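Local coordinates for protein D-lactate dehydrogenase (Fermentative) (Pseudomonas aeruginosa, PDB 6ABJ) that probably reduces pyruvate to D-lactate with NADH as the hydride donor, at residues Ile166-Ile171 with Ala188-Pro193; Cys221-Asp226 with Thr248-Leu253. All coordinates share one frame; numbering follows the deposited sequence.

Following the chain from the N terminus, interaction 1 comes first: the chain leaves strand 162-166, turns into helix 170-181, returns along strand 185-189, and the contact closes this beta-alpha-beta unit at its C-terminal end. Interaction 2 opens later, in the loop after strand 216-219, and closes once the chain has passed through helix 233-238 and strand 243-247. The two are therefore in series, neither nesting nor crossing. They lie side by side in the NAD-binding Rossmann domain, at the C-terminal ends of neighbouring strands of one parallel sheet. They meet where Cys221 CB packs against Ile166 O and Gly167 CA.

Interaction 1 of 2, residues Ile166-Ile171 with Ala188-Pro193; sequences IGTGQI and AYDPYP
Asp190 receives the backbone N-H of Thr168 on OD2, 2.8 Å from Thr168 N and nearly straight at 170°. The donor comes from the anti side of that oxygen but stands 28° out of the carboxylate plane. The other oxygen, Asp190 OD1, uses its anti lone pair to accept from Tyr192 N at 2.7 Å, an Asx turn. CG is anti to the backbone N (chi1 -166°), beside the carbonyl carbon; from there the carboxylate bonds to the glycine turn and to its own loop, and aspartate is short enough to serve both. Just before it, Tyr189 O accepts from Gly167 N at 2.8 Å, continuing the parallel pairing of Ile166 with Tyr189.

This is the first beta-alpha-beta unit of a Rossmann fold: Gly167 and Gly169 belong to a GxGxxG-type turn, Gly169 N-caps helix 170-181, and Asp190, seen to bind NADH, follows the second strand. As in related dehydrogenases, such an acidic residue probably faces the adenosine ribose. Glycine suits position 167 because its positive phi would press a side chain against the preceding carbonyl.

Thr168 crosses Asp190 obliquely, its OG1 resting 3.2 Å from Asp190 CB. Thr168 OG1 is satisfied by Tyr204 OH and by a water 2.6 Å away, which in turn donates to Tyr192 O. Threonine's other branch, Thr168 CG2, meets Ala188 CB at 3.9 Å, methyl against methyl, alanine offering a small apolar surface. At the end of the strands, before the turn, Ile166 CG2 touches the edge of the Tyr189 ring at CD2, and helix 207-213 packs against both residues.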
# COMPACT_ATOMS: atom_id res chain seq x y z
N ILE B 166 -25.49 0.35 -21.39
CA ILE B 166 -26.49 1.36 -21.32
C ILE B 166 -25.96 2.60 -22.06
O ILE B 166 -25.09 3.33 -21.58
CB ILE B 166 -26.83 1.67 -19.86
CG1 ILE B 166 -27.47 0.41 -19.25
CG2 ILE B 166 -27.84 2.84 -19.73
CD1 ILE B 166 -27.71 0.57 -17.79
N GLY B 167 -26.51 2.79 -23.27
CA GLY B 167 -26.07 3.91 -24.14
C GLY B 167 -25.16 3.38 -25.19
O GLY B 167 -24.04 2.94 -24.91
N THR B 168 -25.63 3.38 -26.43
CA THR B 168 -24.89 2.77 -27.52
C THR B 168 -24.44 3.77 -28.57
O THR B 168 -24.31 3.42 -29.74
CB THR B 168 -25.65 1.59 -28.15
OG1 THR B 168 -26.97 2.00 -28.62
CG2 THR B 168 -25.80 0.46 -27.13
N GLY B 169 -24.12 4.96 -28.10
CA GLY B 169 -23.28 5.90 -28.80
C GLY B 169 -21.92 5.37 -29.10
O GLY B 169 -21.62 4.20 -28.97
N GLN B 170 -21.04 6.25 -29.58
CA GLN B 170 -19.72 5.83 -30.00
C GLN B 170 -18.90 5.02 -28.90
O GLN B 170 -18.27 4.04 -29.18
CB GLN B 170 -18.92 7.05 -30.43
CG GLN B 170 -19.06 7.40 -31.90
CD GLN B 170 -17.68 7.64 -32.46
OE1 GLN B 170 -17.31 7.04 -33.47
NE2 GLN B 170 -16.87 8.45 -31.76
N ILE B 171 -18.88 5.51 -27.70
CA ILE B 171 -18.06 4.85 -26.67
C ILE B 171 -18.73 3.51 -26.32
O ILE B 171 -18.07 2.47 -26.28
CB ILE B 171 -17.84 5.74 -25.45
CG1 ILE B 171 -17.11 7.03 -25.82
CG2 ILE B 171 -16.96 4.98 -24.44
CD1 ILE B 171 -17.02 8.07 -24.72
N ALA B 188 -28.19 -4.56 -24.57
CA ALA B 188 -28.09 -3.14 -24.76
C ALA B 188 -29.40 -2.41 -24.55
O ALA B 188 -30.47 -2.89 -24.87
CB ALA B 188 -27.61 -2.89 -26.17
N TYR B 189 -29.28 -1.20 -24.05
CA TYR B 189 -30.39 -0.32 -23.93
C TYR B 189 -29.99 1.03 -24.51
O TYR B 189 -28.96 1.63 -24.15
CB TYR B 189 -30.85 -0.11 -22.49
CG TYR B 189 -31.86 1.00 -22.42
CD1 TYR B 189 -33.18 0.81 -22.84
CD2 TYR B 189 -31.47 2.29 -22.04
CE1 TYR B 189 -34.10 1.88 -22.89
CE2 TYR B 189 -32.37 3.34 -22.07
CZ TYR B 189 -33.66 3.14 -22.47
OH TYR B 189 -34.49 4.24 -22.48
N ASP B 190 -30.81 1.54 -25.44
CA ASP B 190 -30.62 2.93 -25.91
C ASP B 190 -31.98 3.41 -26.41
O ASP B 190 -32.70 2.63 -27.05
CB ASP B 190 -29.57 3.04 -27.01
CG ASP B 190 -29.12 4.48 -27.26
OD1 ASP B 190 -29.85 5.23 -27.98
OD2 ASP B 190 -28.02 4.86 -26.79
N PRO B 191 -32.33 4.66 -26.09
CA PRO B 191 -33.52 5.19 -26.76
C PRO B 191 -33.50 5.01 -28.28
O PRO B 191 -34.56 4.69 -28.87
CB PRO B 191 -33.52 6.68 -26.34
CG PRO B 191 -32.67 6.75 -25.13
CD PRO B 191 -31.61 5.71 -25.34
N TYR B 192 -32.36 5.15 -28.92
CA TYR B 192 -32.27 4.98 -30.38
C TYR B 192 -31.33 3.88 -30.77
O TYR B 192 -30.15 4.13 -31.06
CB TYR B 192 -31.82 6.29 -31.06
CG TYR B 192 -32.70 7.46 -30.68
CD1 TYR B 192 -33.93 7.67 -31.30
CD2 TYR B 192 -32.27 8.38 -29.73
CE1 TYR B 192 -34.72 8.76 -30.96
CE2 TYR B 192 -33.05 9.47 -29.38
CZ TYR B 192 -34.26 9.65 -30.00
OH TYR B 192 -35.01 10.73 -29.64
N PRO B 193 -31.83 2.64 -30.78
CA PRO B 193 -30.99 1.51 -31.09
C PRO B 193 -30.34 1.64 -32.44
O PRO B 193 -30.93 2.24 -33.30
CB PRO B 193 -31.97 0.35 -31.11
CG PRO B 193 -33.01 0.74 -30.13
CD PRO B 193 -33.10 2.23 -30.16
O HOH W 1 -27.60 3.85 -30.40

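Interaction 2 of 2, residues Cys221-Asp226 with Thr248-Leu253; sequences CPLTAD and TGRGAL
Arg250 O is gripped by two donors, Leu253 N at 3.1 Å and the side-chain ND2 of Asn247, which hold the 250-253 turn in shape; this turn sets Leu253, Ala252 and the Arg250 side chain against the loop of Cys221 and Leu223. The loops meet by van der Waals packing. Leu223, with CG anti to its backbone N (chi1 170°), lies at about a right angle to Arg250. Its fork puts Leu223 CD2 over one face of the guanidinium, 3.5 Å from Arg250 NH1, and lets both CD1 and CD2 reach Ala252 CB, CD2 at 3.8 Å. Alanine at 252 presents a single methyl to both. Deeper in, both methyls of Leu253 pack against Cys221, CD1 coming to 3.4 Å from Cys221 O and CD2 to 3.9 Å from Cys221 SG. Glycine suits position 249, since a CB there would run into Leu253 CD1. The sequence Asn-Thr-Gly-Arg-Gly, with Thr248 seen to bind NADH, matches part of a signature of the D-2-hydroxyacid dehydrogenases; relatives carry their active-site arginine at the equivalent place after this strand, so a position for Arg250 at the active-site cleft is consistent with the family.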
# COMPACT_ATOMS: atom_id res chain seq x y z
N CYS B 221 -24.30 6.37 -21.45
CA CYS B 221 -25.29 7.29 -21.98
C CYS B 221 -24.94 8.72 -21.57
O CYS B 221 -24.35 8.94 -20.48
CB CYS B 221 -26.67 6.90 -21.48
SG CYS B 221 -26.71 6.74 -19.66
N PRO B 222 -25.32 9.72 -22.42
CA PRO B 222 -25.23 11.12 -22.03
C PRO B 222 -25.98 11.44 -20.77
O PRO B 222 -27.02 10.82 -20.43
CB PRO B 222 -25.87 11.86 -23.25
CG PRO B 222 -25.56 10.96 -24.41
CD PRO B 222 -25.79 9.57 -23.82
N LEU B 223 -25.46 12.43 -20.03
CA LEU B 223 -26.17 12.92 -18.86
C LEU B 223 -27.23 13.97 -19.28
O LEU B 223 -26.88 14.95 -19.91
CB LEU B 223 -25.20 13.54 -17.82
CG LEU B 223 -25.87 14.30 -16.66
CD1 LEU B 223 -26.66 13.37 -15.76
CD2 LEU B 223 -24.84 15.10 -15.84
N THR B 224 -28.47 13.79 -18.86
CA THR B 224 -29.57 14.71 -19.17
C THR B 224 -30.50 14.63 -17.98
O THR B 224 -30.25 13.85 -17.05
CB THR B 224 -30.36 14.27 -20.40
OG1 THR B 224 -31.04 13.04 -20.10
CG2 THR B 224 -29.43 14.08 -21.59
N ALA B 225 -31.55 15.43 -17.99
CA ALA B 225 -32.50 15.40 -16.88
C ALA B 225 -33.06 14.01 -16.72
O ALA B 225 -33.36 13.60 -15.61
CB ALA B 225 -33.65 16.41 -17.12
N ASP B 226 -33.21 13.28 -17.83
CA ASP B 226 -33.74 11.90 -17.80
C ASP B 226 -32.79 10.81 -17.28
O ASP B 226 -33.23 9.79 -16.75
CB ASP B 226 -34.14 11.49 -19.21
CG ASP B 226 -35.63 11.53 -19.41
OD1 ASP B 226 -36.25 12.37 -18.74
OD2 ASP B 226 -36.17 10.75 -20.22
N THR B 248 -17.95 4.80 -16.40
CA THR B 248 -17.01 5.77 -17.03
C THR B 248 -17.74 6.93 -17.74
O THR B 248 -17.09 7.65 -18.45
CB THR B 248 -16.09 5.06 -18.01
OG1 THR B 248 -16.88 4.44 -19.06
CG2 THR B 248 -15.26 3.93 -17.29
N GLY B 249 -19.04 7.07 -17.59
CA GLY B 249 -19.85 8.07 -18.36
C GLY B 249 -19.83 9.48 -17.73
O GLY B 249 -19.01 10.27 -18.06
N ARG B 250 -20.65 9.74 -16.76
CA ARG B 250 -20.61 11.00 -16.00
C ARG B 250 -21.04 10.69 -14.61
O ARG B 250 -21.86 9.84 -14.39
CB ARG B 250 -21.62 12.06 -16.57
CG ARG B 250 -21.28 12.62 -17.95
CD ARG B 250 -20.14 13.65 -17.98
NE ARG B 250 -20.37 14.68 -16.98
CZ ARG B 250 -21.35 15.60 -17.03
NH1 ARG B 250 -22.22 15.66 -18.05
NH2 ARG B 250 -21.48 16.48 -16.03
N GLY B 251 -20.48 11.40 -13.65
CA GLY B 251 -20.72 11.13 -12.23
C GLY B 251 -22.15 11.10 -11.85
O GLY B 251 -22.61 10.20 -11.13
N ALA B 252 -22.91 12.03 -12.42
CA ALA B 252 -24.30 12.20 -11.99
C ALA B 252 -25.22 11.11 -12.53
O ALA B 252 -26.41 11.14 -12.25
CB ALA B 252 -24.82 13.62 -12.38
N LEU B 253 -24.71 10.19 -13.36
CA LEU B 253 -25.54 9.03 -13.82
C LEU B 253 -25.92 8.13 -12.69
O LEU B 253 -26.86 7.34 -12.76
CB LEU B 253 -24.83 8.23 -14.92
CG LEU B 253 -24.58 8.92 -16.25
CD1 LEU B 253 -23.81 8.03 -17.22
CD2 LEU B 253 -25.87 9.40 -16.94